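Local atomic coordinates of endo-1,4-beta-xylanase I (Hypocrea jecorina, PDB entry 1XYN), a protein that hydrolyses internal beta-1,4-xylosidic linkages in xylan, a plant cell wall hemicellulose, releasing xylooligosaccharides and xylose. Residues Lys92-Val95 with Ala100-Thr103; Ala46-Gly51 with Asn157-Ala162; Asn71-Tyr76 with Pro113-Thr118. All blocks are in the same frame, centred on the assembly; numbering follows the deposited sequence.

The three contacts lie in different parts of the family 11 beta-jelly roll. Contact 1 is local hairpin pairing at an edge of the curled sheet; contact 2 packs the two sheets face to face; contact 3 sets the thumb loop against the loop around Leu73, which leads into the strand of Glu75, the predicted nucleophile. Contacts 2 and 3 touch: Gln159 NE2 lies 2.9 Å from Tyr76 OH, and Ile115 CG2 lies 3.5 Å from CE2 of Tyr158, a probable substrate-binding residue. Contact 1 stands apart, its centre about 24 Å from that of contact 3 and about 19 Å from that of contact 2. The side chains of Phe50 and Tyr102 lie about 10 Å and 13 Å from the bound calcium ion.

Contact 1 (Lys92-Val95 with Ala100-Thr103); sequences KGTV and ATYT
Val95 and Tyr102 form a hydrogen-bonded antiparallel pair, followed by the non-hydrogen-bonded pair Thr94-Thr103, where strands 92-95 and 100-103 run 4.7 Å apart between axes at 163°. Two backbone bonds of unequal length close the first pair: Tyr102 N reaches Val95 O at 2.8 Å, and Val95 N reaches Tyr102 O at 3.2 Å. Each acceptor also receives a CA-H contact, Thr94 CA lying 3.1 Å from Tyr102 O and Thr101 CA 3.4 Å from Val95 O.

On the face carrying Val95 and Tyr102, a methyl of the valine, CG1, meets the stem of the tyrosine, lying 3.7 Å from Tyr102 CB. Val95 CG1 stands between its own backbone N and carbonyl carbon (chi1 53°), which turns this methyl to the neighbouring strand. The tyrosine ring is met at its edge, near its plane, by Val95 O, 3.7 Å from Tyr102 CD1. Its hydroxyl is hydrogen-bonded to Arg128 and Glu80, and the ring meets His142 edge-to-face. Val95 also packs on His142 and Ala145, which ties the hairpin to helix 139-148. On the other, more solvent-exposed face, Thr101 CG2 reaches diagonally to Thr94 CB at 3.7 Å, while Thr103 OG1 is hydrogen-bonded to Trp105 NE1.

The pairing therefore rests on main-chain polarity, with modest alkyl contact added on both faces.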
loop_
_atom_site.group_PDB
_atom_site.type_symbol
_atom_site.label_atom_id
_atom_site.label_comp_id
_atom_site.label_asym_id
_atom_site.label_seq_id
_atom_site.Cartn_x
_atom_site.Cartn_y
_atom_site.Cartn_z
ATOM N N LYS A 92 -6.439 -9.806 -19.910
ATOM C CA LYS A 92 -7.808 -10.122 -20.282
ATOM C C LYS A 92 -8.050 -10.083 -21.784
ATOM O O LYS A 92 -8.864 -10.846 -22.305
ATOM C CB LYS A 92 -8.761 -9.173 -19.564
ATOM C CG LYS A 92 -8.842 -9.446 -18.079
ATOM C CD LYS A 92 -9.574 -10.748 -17.825
ATOM C CE LYS A 92 -9.515 -11.144 -16.382
ATOM N NZ LYS A 92 -10.485 -12.229 -16.103
ATOM N N GLY A 93 -7.341 -9.201 -22.479
ATOM C CA GLY A 93 -7.509 -9.100 -23.912
ATOM C C GLY A 93 -6.869 -7.842 -24.442
ATOM O O GLY A 93 -5.844 -7.408 -23.932
ATOM N N THR A 94 -7.454 -7.273 -25.489
ATOM C CA THR A 94 -6.932 -6.046 -26.077
ATOM C C THR A 94 -8.044 -5.131 -26.574
ATOM O O THR A 94 -9.223 -5.495 -26.590
ATOM C CB THR A 94 -5.970 -6.312 -27.282
ATOM O OG1 THR A 94 -6.706 -6.880 -28.372
ATOM C CG2 THR A 94 -4.815 -7.235 -26.885
ATOM N N VAL A 95 -7.638 -3.931 -26.968
ATOM C CA VAL A 95 -8.523 -2.919 -27.508
ATOM C C VAL A 95 -7.641 -2.008 -28.334
ATOM O O VAL A 95 -6.534 -1.674 -27.932
ATOM C CB VAL A 95 -9.228 -2.098 -26.398
ATOM C CG1 VAL A 95 -8.211 -1.514 -25.418
ATOM C CG2 VAL A 95 -10.078 -0.985 -27.018
ATOM N N ALA A 100 -3.136 2.875 -31.546
ATOM C CA ALA A 100 -2.415 1.695 -31.088
ATOM C C ALA A 100 -3.301 0.710 -30.341
ATOM O O ALA A 100 -4.454 1.007 -30.026
ATOM C CB ALA A 100 -1.250 2.102 -30.208
ATOM N N THR A 101 -2.749 -0.470 -30.068
ATOM C CA THR A 101 -3.466 -1.510 -29.342
ATOM C C THR A 101 -3.028 -1.454 -27.878
ATOM O O THR A 101 -1.892 -1.082 -27.572
ATOM C CB THR A 101 -3.142 -2.926 -29.890
ATOM O OG1 THR A 101 -3.099 -2.903 -31.321
ATOM C CG2 THR A 101 -4.212 -3.910 -29.453
ATOM N N TYR A 102 -3.932 -1.841 -26.986
ATOM C CA TYR A 102 -3.670 -1.845 -25.551
ATOM C C TYR A 102 -3.923 -3.231 -24.990
ATOM O O TYR A 102 -4.905 -3.870 -25.352
ATOM C CB TYR A 102 -4.622 -0.883 -24.824
ATOM C CG TYR A 102 -4.417 0.581 -25.123
ATOM C CD1 TYR A 102 -4.697 1.105 -26.388
ATOM C CD2 TYR A 102 -3.948 1.447 -24.137
ATOM C CE1 TYR A 102 -4.511 2.462 -26.667
ATOM C CE2 TYR A 102 -3.759 2.804 -24.401
ATOM C CZ TYR A 102 -4.040 3.302 -25.665
ATOM O OH TYR A 102 -3.836 4.634 -25.927
ATOM N N THR A 103 -3.044 -3.707 -24.116
ATOM C CA THR A 103 -3.277 -5.002 -23.495
ATOM C C THR A 103 -4.017 -4.702 -22.190
ATOM O O THR A 103 -3.602 -3.857 -21.395
ATOM C CB THR A 103 -1.972 -5.799 -23.242
ATOM O OG1 THR A 103 -1.170 -5.127 -22.269
ATOM C CG2 THR A 103 -1.178 -5.931 -24.528
#

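Contact 2 (Ala46-Gly51 with Asn157-Ala162); sequences APINFG and NYQVVA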
loop_
_atom_site.group_PDB
_atom_site.type_symbol
_atom_site.label_atom_id
_atom_site.label_comp_id
_atom_site.label_asym_id
_atom_site.label_seq_id
_atom_site.Cartn_x
_atom_site.Cartn_y
_atom_site.Cartn_z
ATOM N N ALA A 46 -15.603 12.193 -22.056
ATOM C CA ALA A 46 -14.891 13.132 -22.911
ATOM C C ALA A 46 -13.455 12.728 -23.183
ATOM O O ALA A 46 -12.721 12.381 -22.267
ATOM C CB ALA A 46 -14.939 14.522 -22.302
ATOM N N PRO A 47 -13.064 12.695 -24.466
ATOM C CA PRO A 47 -11.703 12.332 -24.871
ATOM C C PRO A 47 -10.697 13.286 -24.227
ATOM O O PRO A 47 -10.770 14.507 -24.407
ATOM C CB PRO A 47 -11.749 12.505 -26.387
ATOM C CG PRO A 47 -13.152 12.085 -26.707
ATOM C CD PRO A 47 -13.952 12.793 -25.638
ATOM N N ILE A 48 -9.762 12.716 -23.471
ATOM C CA ILE A 48 -8.746 13.486 -22.773
ATOM C C ILE A 48 -7.458 13.720 -23.563
ATOM O O ILE A 48 -6.826 12.779 -24.045
ATOM C CB ILE A 48 -8.406 12.825 -21.428
ATOM C CG1 ILE A 48 -9.661 12.718 -20.565
ATOM C CG2 ILE A 48 -7.344 13.628 -20.699
ATOM C CD1 ILE A 48 -9.430 11.964 -19.260
ATOM N N ASN A 49 -7.075 14.990 -23.667
ATOM C CA ASN A 49 -5.866 15.405 -24.370
ATOM C C ASN A 49 -4.731 15.613 -23.377
ATOM O O ASN A 49 -4.935 16.168 -22.291
ATOM C CB ASN A 49 -6.111 16.719 -25.111
ATOM C CG ASN A 49 -7.345 16.673 -25.991
ATOM O OD1 ASN A 49 -7.252 16.417 -27.194
ATOM N ND2 ASN A 49 -8.514 16.927 -25.396
ATOM N N PHE A 50 -3.542 15.145 -23.747
ATOM C CA PHE A 50 -2.347 15.281 -22.918
ATOM C C PHE A 50 -1.172 15.528 -23.860
ATOM O O PHE A 50 -1.238 15.213 -25.045
ATOM C CB PHE A 50 -2.109 14.016 -22.079
ATOM C CG PHE A 50 -1.751 12.797 -22.894
ATOM C CD1 PHE A 50 -2.738 12.078 -23.572
ATOM C CD2 PHE A 50 -0.424 12.383 -23.002
ATOM C CE1 PHE A 50 -2.410 10.971 -24.347
ATOM C CE2 PHE A 50 -0.081 11.277 -23.774
ATOM C CZ PHE A 50 -1.079 10.570 -24.450
ATOM N N GLY A 51 -0.104 16.119 -23.350
ATOM C CA GLY A 51 1.039 16.383 -24.199
ATOM C C GLY A 51 2.174 16.993 -23.415
ATOM O O GLY A 51 1.963 17.608 -22.375
ATOM N N ASN A 157 -15.807 8.634 -10.214
ATOM C CA ASN A 157 -15.259 9.515 -9.200
ATOM C C ASN A 157 -14.216 10.361 -9.933
ATOM O O ASN A 157 -14.384 10.606 -11.121
ATOM C CB ASN A 157 -14.648 8.734 -8.045
ATOM C CG ASN A 157 -14.462 9.597 -6.812
ATOM O OD1 ASN A 157 -13.427 10.247 -6.635
ATOM N ND2 ASN A 157 -15.482 9.633 -5.966
ATOM N N TYR A 158 -13.124 10.765 -9.283
ATOM C CA TYR A 158 -12.157 11.604 -9.980
ATOM C C TYR A 158 -11.415 10.930 -11.138
ATOM O O TYR A 158 -11.293 9.703 -11.195
ATOM C CB TYR A 158 -11.209 12.308 -9.002
ATOM C CG TYR A 158 -10.136 11.454 -8.360
ATOM C CD1 TYR A 158 -8.938 11.188 -9.032
ATOM C CD2 TYR A 158 -10.281 10.983 -7.051
ATOM C CE1 TYR A 158 -7.913 10.480 -8.420
ATOM C CE2 TYR A 158 -9.259 10.278 -6.428
ATOM C CZ TYR A 158 -8.076 10.028 -7.117
ATOM O OH TYR A 158 -7.054 9.315 -6.514
ATOM N N GLN A 159 -10.941 11.752 -12.070
ATOM C CA GLN A 159 -10.248 11.267 -13.255
ATOM C C GLN A 159 -9.185 12.283 -13.627
ATOM O O GLN A 159 -9.497 13.405 -14.011
ATOM C CB GLN A 159 -11.268 11.109 -14.385
ATOM C CG GLN A 159 -10.738 10.634 -15.715
ATOM C CD GLN A 159 -11.844 10.573 -16.765
ATOM O OE1 GLN A 159 -12.074 11.535 -17.500
ATOM N NE2 GLN A 159 -12.551 9.453 -16.814
ATOM N N VAL A 160 -7.922 11.886 -13.511
ATOM C CA VAL A 160 -6.813 12.781 -13.810
ATOM C C VAL A 160 -5.820 12.158 -14.772
ATOM O O VAL A 160 -5.953 11.007 -15.149
ATOM C CB VAL A 160 -6.023 13.153 -12.507
ATOM C CG1 VAL A 160 -6.890 13.977 -11.548
ATOM C CG2 VAL A 160 -5.521 11.895 -11.813
ATOM N N VAL A 161 -4.883 12.978 -15.231
ATOM C CA VAL A 161 -3.788 12.547 -16.082
ATOM C C VAL A 161 -2.677 12.596 -15.038
ATOM O O VAL A 161 -2.375 13.663 -14.510
ATOM C CB VAL A 161 -3.493 13.562 -17.187
ATOM C CG1 VAL A 161 -2.178 13.224 -17.878
ATOM C CG2 VAL A 161 -4.624 13.575 -18.188
ATOM N N ALA A 162 -2.121 11.443 -14.689
ATOM C CA ALA A 162 -1.095 11.398 -13.658
ATOM C C ALA A 162 0.221 10.722 -14.018
ATOM O O ALA A 162 0.318 9.940 -14.969
ATOM C CB ALA A 162 -1.682 10.762 -12.392
#
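Ile48 meets Val161 and Gln159 across the interior of the beta sandwich, where strands 48-51 and 157-162 belong to different sheets. Their axes pass 8.9 Å apart at 22°, a spacing that fits side-chain packing between sheets rather than backbone pairing.

The apolar contacts are between methyl and methylene groups. Ile48 CG2 lies 3.7 Å from Val161 CG2, the two side chains lying alongside each other and pointing opposite ways. Beside them, Phe50 CB approaches Val161 CG1 more loosely at 4.3 Å, while the phenyl ring leads away toward Arg132 and Gln174.

The polar-to-apolar contact is closer. Gln159 is extended, with CG anti to the backbone N (chi1 179°), and this carries its amide across to the isoleucine, where OE1 comes within 3.2 Å of Ile48 CD1, a van der Waals contact and not a hydrogen bond. The amide's NE2 is satisfied by Tyr76. Cutting Ile48 back to an alanine is likely to open a gap between the sheets, leaving Val161 CG2 and the Gln159 amide without their aliphatic neighbour.

With all four touching residues buried, the sheets are joined here by dispersion and close fit, and the one polar side chain among them is bonded within its own sheet.

Contact 3 (Asn71-Tyr76 with Pro113-Thr118); sequences NPLVEY and PSIQGT
Leu73 is the residue of 71-76 that makes the direct contacts, pushing its two methyls against the turn at 114-116. A chi1 of 177° sets CG opposite the leucine's own backbone N, and the side chain runs out alongside that of Gln116, which points back toward it. Leu73 CD1 touches Gln116 NE2 at 3.5 Å and Ile115 CG1 at 3.9 Å; CD2 instead faces Ser114 OG at 3.6 Å.

Two waters also span the segments. One accepts from Asn71 N and from Gln116 NE2, each at 2.8 Å. The other donates to Pro113 O at 2.7 Å but only weakly to OE2 of Glu75, the predicted nucleophile.

Further out, the loop's shape is set internally: a type I turn from Ser114 to Gly117 is closed by Gly117 N to Ser114 O, and Ser114 OG accepts from Gln116 N at 3.1 Å (153° at the hydrogen), an ST turn. Gly117 has backbone angles at which a CB would strike the preceding carbonyl O. Gln116 O is hydrogen-bonded to Gln31 NE2 of the second subunit.

Residues 113-118 form the tip of the thumb of the family 11 fold. Leu73 bridges from it to Trp68 on strand 60-70 and Phe121 on strand 119-128, while Ile115 packs on Asn157 of strand 155-166.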
loop_
_atom_site.group_PDB
_atom_site.type_symbol
_atom_site.label_atom_id
_atom_site.label_comp_id
_atom_site.label_asym_id
_atom_site.label_seq_id
_atom_site.Cartn_x
_atom_site.Cartn_y
_atom_site.Cartn_z
ATOM N N ASN A 71 -18.832 1.717 -6.031
ATOM C CA ASN A 71 -19.930 0.752 -6.112
ATOM C C ASN A 71 -20.080 0.118 -7.499
ATOM O O ASN A 71 -21.060 0.368 -8.201
ATOM C CB ASN A 71 -21.239 1.412 -5.675
ATOM C CG ASN A 71 -22.279 0.406 -5.247
ATOM O OD1 ASN A 71 -22.054 -0.398 -4.337
ATOM N ND2 ASN A 71 -23.433 0.449 -5.895
ATOM N N PRO A 72 -19.140 -0.765 -7.883
ATOM C CA PRO A 72 -17.958 -1.228 -7.144
ATOM C C PRO A 72 -16.770 -0.254 -7.109
ATOM O O PRO A 72 -16.642 0.613 -7.977
ATOM C CB PRO A 72 -17.581 -2.494 -7.909
ATOM C CG PRO A 72 -17.859 -2.096 -9.329
ATOM C CD PRO A 72 -19.204 -1.404 -9.213
ATOM N N LEU A 73 -15.893 -0.434 -6.118
ATOM C CA LEU A 73 -14.697 0.395 -5.975
ATOM C C LEU A 73 -13.666 -0.102 -6.991
ATOM O O LEU A 73 -13.227 -1.252 -6.917
ATOM C CB LEU A 73 -14.134 0.305 -4.548
ATOM C CG LEU A 73 -12.830 1.069 -4.256
ATOM C CD1 LEU A 73 -13.017 2.555 -4.506
ATOM C CD2 LEU A 73 -12.382 0.821 -2.831
ATOM N N VAL A 74 -13.281 0.770 -7.924
ATOM C CA VAL A 74 -12.337 0.417 -8.985
ATOM C C VAL A 74 -11.272 1.472 -9.273
ATOM O O VAL A 74 -11.580 2.638 -9.495
ATOM C CB VAL A 74 -13.087 0.174 -10.336
ATOM C CG1 VAL A 74 -12.101 -0.190 -11.439
ATOM C CG2 VAL A 74 -14.156 -0.907 -10.185
ATOM N N GLU A 75 -10.018 1.047 -9.319
ATOM C CA GLU A 75 -8.928 1.955 -9.649
ATOM C C GLU A 75 -8.521 1.586 -11.072
ATOM O O GLU A 75 -8.173 0.443 -11.345
ATOM C CB GLU A 75 -7.756 1.740 -8.699
ATOM C CG GLU A 75 -6.502 2.530 -9.035
ATOM C CD GLU A 75 -5.393 2.303 -8.024
ATOM O OE1 GLU A 75 -5.119 1.132 -7.696
ATOM O OE2 GLU A 75 -4.804 3.295 -7.543
ATOM N N TYR A 76 -8.556 2.541 -11.987
ATOM C CA TYR A 76 -8.198 2.223 -13.343
ATOM C C TYR A 76 -7.068 3.068 -13.901
ATOM O O TYR A 76 -6.822 4.177 -13.440
ATOM C CB TYR A 76 -9.443 2.272 -14.244
ATOM C CG TYR A 76 -10.093 3.631 -14.405
ATOM C CD1 TYR A 76 -9.595 4.547 -15.332
ATOM C CD2 TYR A 76 -11.202 4.005 -13.634
ATOM C CE1 TYR A 76 -10.175 5.803 -15.491
ATOM C CE2 TYR A 76 -11.792 5.265 -13.786
ATOM C CZ TYR A 76 -11.266 6.156 -14.720
ATOM O OH TYR A 76 -11.809 7.409 -14.898
ATOM N N PRO A 113 -4.636 1.417 0.247
ATOM C CA PRO A 113 -5.280 2.719 0.411
ATOM C C PRO A 113 -6.145 3.093 -0.787
ATOM O O PRO A 113 -5.769 2.863 -1.940
ATOM C CB PRO A 113 -4.092 3.664 0.588
ATOM C CG PRO A 113 -2.990 2.980 -0.153
ATOM C CD PRO A 113 -3.170 1.553 0.272
ATOM N N SER A 114 -7.314 3.657 -0.498
ATOM C CA SER A 114 -8.241 4.072 -1.542
ATOM C C SER A 114 -9.010 5.305 -1.117
ATOM O O SER A 114 -8.840 5.802 -0.004
ATOM C CB SER A 114 -9.231 2.946 -1.863
ATOM O OG SER A 114 -10.191 2.799 -0.836
ATOM N N ILE A 115 -9.874 5.778 -2.013
ATOM C CA ILE A 115 -10.706 6.945 -1.766
ATOM C C ILE A 115 -11.762 6.636 -0.705
ATOM O O ILE A 115 -12.460 7.533 -0.233
ATOM C CB ILE A 115 -11.408 7.422 -3.062
ATOM C CG1 ILE A 115 -12.211 6.276 -3.685
ATOM C CG2 ILE A 115 -10.382 7.943 -4.053
ATOM C CD1 ILE A 115 -13.014 6.678 -4.896
ATOM N N GLN A 116 -11.866 5.358 -0.341
ATOM C CA GLN A 116 -12.817 4.885 0.665
ATOM C C GLN A 116 -12.088 4.417 1.924
ATOM O O GLN A 116 -12.691 3.813 2.823
ATOM C CB GLN A 116 -13.636 3.719 0.106
ATOM C CG GLN A 116 -14.343 4.023 -1.204
ATOM C CD GLN A 116 -15.494 3.065 -1.487
ATOM O OE1 GLN A 116 -15.924 2.305 -0.611
ATOM N NE2 GLN A 116 -16.005 3.108 -2.709
ATOM N N GLY A 117 -10.806 4.756 2.003
ATOM C CA GLY A 117 -9.978 4.336 3.118
ATOM C C GLY A 117 -9.216 3.117 2.629
ATOM O O GLY A 117 -9.217 2.835 1.431
ATOM N N THR A 118 -8.533 2.405 3.518
ATOM C CA THR A 118 -7.809 1.212 3.089
ATOM C C THR A 118 -8.848 0.127 2.802
ATOM O O THR A 118 -9.716 -0.172 3.642
ATOM C CB THR A 118 -6.759 0.762 4.124
ATOM O OG1 THR A 118 -7.376 0.575 5.400
ATOM C CG2 THR A 118 -5.674 1.821 4.253
HETATM O O HOH W 1 -18.345 1.661 -3.297
HETATM O O HOH W 2 -4.404 3.561 -4.189
#